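Local coordinates for protein citrinin polyketide synthase (Monascus purpureus, PDB 5MPT) that builds the polyketide precursor of the mycotoxin citrinin from malonyl-CoA units, this piece being its C-methyltransferase domain with bound S-adenosyl-L-homocysteine, at residues L51-Q62 / T142-A150. Sequence-based numbering, arbitrary orientation.
Sequences LCVAHIVNAFEQ and TSLTGSKFA
Leu51 and Cys52 meet Thr142 where helix segment 51-62, in the helix-turn-helix family region of the C-methyltransferase domain, runs nearly parallel (13°) to 142-146; the chain then turns at 146-149 into helix 149-154. Leu51 CD2 lies 3.8 Å from Thr142 CG2, which Cys52 SG approaches from another direction at 3.9 Å; Thr142 OG1 turns back to Glu138 O. His55 carries the centre. With CG anti to its own carbonyl carbon (chi1 -81°), the imidazole lies over Gly146, whose CA sits 3.9 Å from the ring centroid, a CH-pi contact over the face that Gly146, lacking a side chain, permits. At the ring edge, in plane, NE2 shares a 2.9 Å hydrogen bond with Ser143 OG, which fixes the ring's rotation. One water donates to both His55 O and Gly146 O. One turn on, Ala59 CB touches the edge of the Phe149 ring through CD2 (3.7 Å) and also meets Ala150; Phe149 stacks on Phe325. The extended Gln62 side chain reaches the 146-149 turn and the start of helix 149-154 through two waters: NE2 donates to one that donates to Ser147 O, while OE1 accepts at 2.6 Å from another, itself held 2.9 Å from Ala150 N.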
ATOM      1  N   LEU A  51      16.629   3.016  11.107  1.00 24.02           N
ATOM      2  CA  LEU A  51      17.447   2.785   9.926  1.00 24.02           C
ATOM      3  C   LEU A  51      17.226   3.880   8.884  1.00 25.37           C
ATOM      4  O   LEU A  51      18.183   4.363   8.271  1.00 25.86           O
ATOM      5  CB  LEU A  51      17.133   1.403   9.358  1.00 23.03           C
ATOM      6  CG  LEU A  51      17.791   0.913   8.069  1.00 23.87           C
ATOM      7  CD1 LEU A  51      19.320   0.868   8.242  1.00 24.49           C
ATOM      8  CD2 LEU A  51      17.228  -0.452   7.684  1.00 26.54           C
ATOM      9  N   CYS A  52      15.977   4.304   8.674  1.00 25.77           N
ATOM     10  CA  CYS A  52      15.739   5.403   7.744  1.00 24.75           C
ATOM     11  C   CYS A  52      16.480   6.663   8.180  1.00 24.90           C
ATOM     12  O   CYS A  52      17.127   7.353   7.365  1.00 24.72           O
ATOM     13  CB  CYS A  52      14.254   5.716   7.633  1.00 23.16           C
ATOM     14  SG  CYS A  52      13.182   4.429   6.948  1.00 20.70           S
ATOM     15  N   VAL A  53      16.343   7.008   9.456  1.00 25.64           N
ATOM     16  CA  VAL A  53      16.977   8.214   9.969  1.00 26.47           C
ATOM     17  C   VAL A  53      18.479   8.132   9.779  1.00 26.50           C
ATOM     18  O   VAL A  53      19.107   9.096   9.351  1.00 22.52           O
ATOM     19  CB  VAL A  53      16.589   8.427  11.442  1.00 27.23           C
ATOM     20  CG1 VAL A  53      17.459   9.531  12.078  1.00 25.38           C
ATOM     21  CG2 VAL A  53      15.091   8.759  11.525  1.00 28.49           C
ATOM     22  N   ALA A  54      19.079   6.978  10.082  1.00 27.01           N
ATOM     23  CA  ALA A  54      20.522   6.831   9.901  1.00 27.24           C
ATOM     24  C   ALA A  54      20.911   7.017   8.446  1.00 24.59           C
ATOM     25  O   ALA A  54      21.917   7.669   8.138  1.00 23.36           O
ATOM     26  CB  ALA A  54      20.982   5.462  10.394  1.00 28.85           C
ATOM     27  N   HIS A  55      20.122   6.465   7.532  1.00 23.67           N
ATOM     28  CA  HIS A  55      20.381   6.668   6.112  1.00 23.39           C
ATOM     29  C   HIS A  55      20.268   8.136   5.730  1.00 23.62           C
ATOM     30  O   HIS A  55      21.044   8.640   4.913  1.00 22.51           O
ATOM     31  CB  HIS A  55      19.400   5.866   5.278  1.00 24.40           C
ATOM     32  CG  HIS A  55      19.733   4.424   5.119  1.00 23.99           C
ATOM     33  ND1 HIS A  55      20.912   3.976   4.577  1.00 24.98           N
ATOM     34  CD2 HIS A  55      19.003   3.316   5.391  1.00 24.07           C
ATOM     35  CE1 HIS A  55      20.900   2.659   4.514  1.00 25.74           C
ATOM     36  NE2 HIS A  55      19.745   2.233   5.000  1.00 26.09           N
ATOM     37  N   ILE A  56      19.323   8.846   6.334  1.00 24.93           N
ATOM     38  CA  ILE A  56      19.154  10.265   6.043  1.00 25.42           C
ATOM     39  C   ILE A  56      20.361  11.049   6.530  1.00 23.09           C
ATOM     40  O   ILE A  56      20.914  11.891   5.810  1.00 22.90           O
ATOM     41  CB  ILE A  56      17.852  10.779   6.687  1.00 25.00           C
ATOM     42  CG1 ILE A  56      16.649  10.191   5.983  1.00 24.29           C
ATOM     43  CG2 ILE A  56      17.808  12.303   6.633  1.00 25.02           C
ATOM     44  CD1 ILE A  56      15.413  10.217   6.807  1.00 23.58           C
ATOM     45  N   VAL A  57      20.817  10.752   7.752  1.00 22.53           N
ATOM     46  CA  VAL A  57      21.970  11.439   8.302  1.00 22.55           C
ATOM     47  C   VAL A  57      23.183  11.235   7.397  1.00 23.99           C
ATOM     48  O   VAL A  57      23.905  12.185   7.067  1.00 23.07           O
ATOM     49  CB  VAL A  57      22.257  10.955   9.731  1.00 25.63           C
ATOM     50  CG1 VAL A  57      23.622  11.459  10.166  1.00 29.37           C
ATOM     51  CG2 VAL A  57      21.210  11.458  10.694  1.00 24.99           C
ATOM     52  N   ASN A  58      23.388   9.995   6.943  1.00 24.20           N
ATOM     53  CA  ASN A  58      24.483   9.710   6.026  1.00 24.78           C
ATOM     54  C   ASN A  58      24.367  10.506   4.733  1.00 25.15           C
ATOM     55  O   ASN A  58      25.374  11.004   4.224  1.00 28.33           O
ATOM     56  CB  ASN A  58      24.533   8.215   5.728  1.00 23.78           C
ATOM     57  CG  ASN A  58      25.073   7.413   6.867  1.00 25.94           C
ATOM     58  OD1 ASN A  58      25.702   7.953   7.793  1.00 27.09           O
ATOM     59  ND2 ASN A  58      24.856   6.098   6.814  1.00 26.46           N
ATOM     60  N   ALA A  59      23.160  10.602   4.164  1.00 24.80           N
ATOM     61  CA  ALA A  59      22.973  11.360   2.932  1.00 24.11           C
ATOM     62  C   ALA A  59      23.263  12.844   3.149  1.00 25.10           C
ATOM     63  O   ALA A  59      23.867  13.516   2.301  1.00 25.35           O
ATOM     64  CB  ALA A  59      21.544  11.130   2.418  1.00 22.63           C
ATOM     65  N   PHE A  60      22.813  13.374   4.279  1.00 25.08           N
ATOM     66  CA  PHE A  60      23.027  14.774   4.597  1.00 24.54           C
ATOM     67  C   PHE A  60      24.517  15.095   4.698  1.00 24.05           C
ATOM     68  O   PHE A  60      25.000  16.102   4.144  1.00 23.23           O
ATOM     69  CB  PHE A  60      22.298  15.068   5.904  1.00 26.61           C
ATOM     70  CG  PHE A  60      20.884  15.480   5.716  1.00 25.59           C
ATOM     71  CD1 PHE A  60      20.094  14.906   4.721  1.00 23.62           C
ATOM     72  CD2 PHE A  60      20.330  16.458   6.519  1.00 27.32           C
ATOM     73  CE1 PHE A  60      18.801  15.316   4.528  1.00 23.60           C
ATOM     74  CE2 PHE A  60      19.012  16.853   6.328  1.00 25.06           C
ATOM     75  CZ  PHE A  60      18.262  16.295   5.342  1.00 23.57           C
ATOM     76  N   GLU A  61      25.267  14.230   5.371  1.00 24.38           N
ATOM     77  CA  GLU A  61      26.714  14.388   5.464  1.00 28.64           C
ATOM     78  C   GLU A  61      27.338  14.408   4.063  1.00 27.81           C
ATOM     79  O   GLU A  61      28.171  15.279   3.731  1.00 25.44           O
ATOM     80  CB  GLU A  61      27.250  13.229   6.334  1.00 36.45           C
ATOM     81  CG  GLU A  61      28.556  13.432   7.129  1.00 47.14           C
ATOM     82  CD  GLU A  61      28.555  14.663   8.029  1.00 51.95           C
ATOM     83  OE1 GLU A  61      29.183  15.658   7.637  1.00 55.24           O
ATOM     84  OE2 GLU A  61      27.932  14.643   9.112  1.00 50.18           O
ATOM     85  N   GLN A  62      26.916  13.461   3.220  1.00 28.17           N
ATOM     86  CA  GLN A  62      27.379  13.394   1.838  1.00 26.82           C
ATOM     87  C   GLN A  62      27.050  14.659   1.064  1.00 25.83           C
ATOM     88  O   GLN A  62      27.832  15.079   0.192  1.00 28.23           O
ATOM     89  CB  GLN A  62      26.761  12.171   1.161  1.00 27.56           C
ATOM     90  CG  GLN A  62      27.311  10.873   1.733  1.00 28.34           C
ATOM     91  CD  GLN A  62      26.466   9.665   1.330  1.00 28.64           C
ATOM     92  OE1 GLN A  62      25.484   9.777   0.587  1.00 29.77           O
ATOM     93  NE2 GLN A  62      26.867   8.507   1.803  1.00 27.95           N
ATOM     94  N   THR A 142      14.429  -0.713   2.314  1.00 25.50           N
ATOM     95  CA  THR A 142      14.808   0.532   2.974  1.00 25.32           C
ATOM     96  C   THR A 142      16.286   0.860   2.727  1.00 24.59           C
ATOM     97  O   THR A 142      16.649   2.011   2.411  1.00 24.47           O
ATOM     98  CB  THR A 142      14.504   0.401   4.468  1.00 25.42           C
ATOM     99  OG1 THR A 142      13.082   0.390   4.661  1.00 24.63           O
ATOM    100  CG2 THR A 142      15.125   1.553   5.274  1.00 24.08           C
ATOM    101  N   SER A 143      17.146  -0.150   2.770  1.00 24.30           N
ATOM    102  CA  SER A 143      18.551   0.137   2.519  1.00 26.31           C
ATOM    103  C   SER A 143      18.888   0.243   1.033  1.00 25.92           C
ATOM    104  O   SER A 143      19.833   0.970   0.671  1.00 25.63           O
ATOM    105  CB  SER A 143      19.421  -0.916   3.203  1.00 28.14           C
ATOM    106  OG  SER A 143      19.518  -0.608   4.578  1.00 29.85           O
ATOM    107  N   LEU A 144      18.127  -0.435   0.166  1.00 27.72           N
ATOM    108  CA  LEU A 144      18.373  -0.381  -1.276  1.00 28.36           C
ATOM    109  C   LEU A 144      18.279   1.049  -1.794  1.00 26.56           C
ATOM    110  O   LEU A 144      19.192   1.546  -2.483  1.00 26.66           O
ATOM    111  CB  LEU A 144      17.381  -1.298  -2.005  1.00 30.07           C
ATOM    112  CG  LEU A 144      17.524  -1.452  -3.530  1.00 34.50           C
ATOM    113  CD1 LEU A 144      16.727  -2.654  -4.034  1.00 34.42           C
ATOM    114  CD2 LEU A 144      17.030  -0.244  -4.283  1.00 38.83           C
ATOM    115  N   THR A 145      17.201   1.749  -1.453  1.00 24.99           N
ATOM    116  CA  THR A 145      17.146   3.162  -1.822  1.00 26.48           C
ATOM    117  C   THR A 145      17.877   4.013  -0.801  1.00 25.56           C
ATOM    118  O   THR A 145      18.535   4.989  -1.167  1.00 24.74           O
ATOM    119  CB  THR A 145      15.694   3.650  -1.955  1.00 28.37           C
ATOM    120  OG1 THR A 145      15.002   3.440  -0.723  1.00 27.71           O
ATOM    121  CG2 THR A 145      14.958   2.909  -3.062  1.00 29.40           C
ATOM    122  N   GLY A 146      17.784   3.638   0.477  1.00 25.29           N
ATOM    123  CA  GLY A 146      18.347   4.449   1.550  1.00 23.85           C
ATOM    124  C   GLY A 146      19.842   4.667   1.428  1.00 25.20           C
ATOM    125  O   GLY A 146      20.339   5.750   1.738  1.00 26.34           O
ATOM    126  N   SER A 147      20.584   3.633   1.006  1.00 26.55           N
ATOM    127  CA  SER A 147      22.025   3.752   0.822  1.00 27.55           C
ATOM    128  C   SER A 147      22.376   4.631  -0.364  1.00 27.46           C
ATOM    129  O   SER A 147      23.529   5.050  -0.476  1.00 26.81           O
ATOM    130  CB  SER A 147      22.651   2.375   0.616  1.00 30.27           C
ATOM    131  OG  SER A 147      22.218   1.829  -0.620  1.00 32.17           O
ATOM    132  N   LYS A 148      21.429   4.897  -1.262  1.00 25.33           N
ATOM    133  CA  LYS A 148      21.654   5.769  -2.404  1.00 26.35           C
ATOM    134  C   LYS A 148      20.806   7.033  -2.302  1.00 25.24           C
ATOM    135  O   LYS A 148      20.436   7.630  -3.316  1.00 24.59           O
ATOM    136  CB  LYS A 148      21.357   5.045  -3.720  1.00 30.82           C
ATOM    137  CG  LYS A 148      22.033   3.691  -3.897  1.00 40.63           C
ATOM    138  CD  LYS A 148      23.414   3.757  -4.509  1.00 52.39           C
ATOM    139  CE  LYS A 148      23.957   2.345  -4.757  1.00 61.72           C
ATOM    140  NZ  LYS A 148      24.071   1.525  -3.498  1.00 65.63           N
ATOM    141  N   PHE A 149      20.505   7.459  -1.077  1.00 25.52           N
ATOM    142  CA  PHE A 149      19.504   8.502  -0.873  1.00 22.95           C
ATOM    143  C   PHE A 149      19.980   9.851  -1.382  1.00 21.75           C
ATOM    144  O   PHE A 149      19.217  10.579  -2.024  1.00 23.98           O
ATOM    145  CB  PHE A 149      19.134   8.598   0.605  1.00 22.21           C
ATOM    146  CG  PHE A 149      17.920   9.426   0.857  1.00 25.45           C
ATOM    147  CD1 PHE A 149      16.672   8.925   0.554  1.00 27.69           C
ATOM    148  CD2 PHE A 149      18.008  10.684   1.409  1.00 25.58           C
ATOM    149  CE1 PHE A 149      15.542   9.669   0.761  1.00 26.74           C
ATOM    150  CE2 PHE A 149      16.872  11.444   1.624  1.00 25.89           C
ATOM    151  CZ  PHE A 149      15.628  10.908   1.319  1.00 25.01           C
ATOM    152  N   ALA A 150      21.231  10.218  -1.097  1.00 22.75           N
ATOM    153  CA  ALA A 150      21.753  11.478  -1.613  1.00 24.64           C
ATOM    154  C   ALA A 150      21.758  11.468  -3.135  1.00 26.72           C
ATOM    155  O   ALA A 150      21.345  12.448  -3.781  1.00 25.61           O
ATOM    156  CB  ALA A 150      23.155  11.740  -1.043  1.00 25.11           C
TER
HETATM  157  O   HOH W   1      22.195   7.400   2.960  1.00 23.22           O
HETATM  158  O   HOH W   2      23.135   8.615   0.479  1.00 23.93           O
HETATM  159  O   HOH W   3      25.566   5.942   1.283  1.00 27.42           O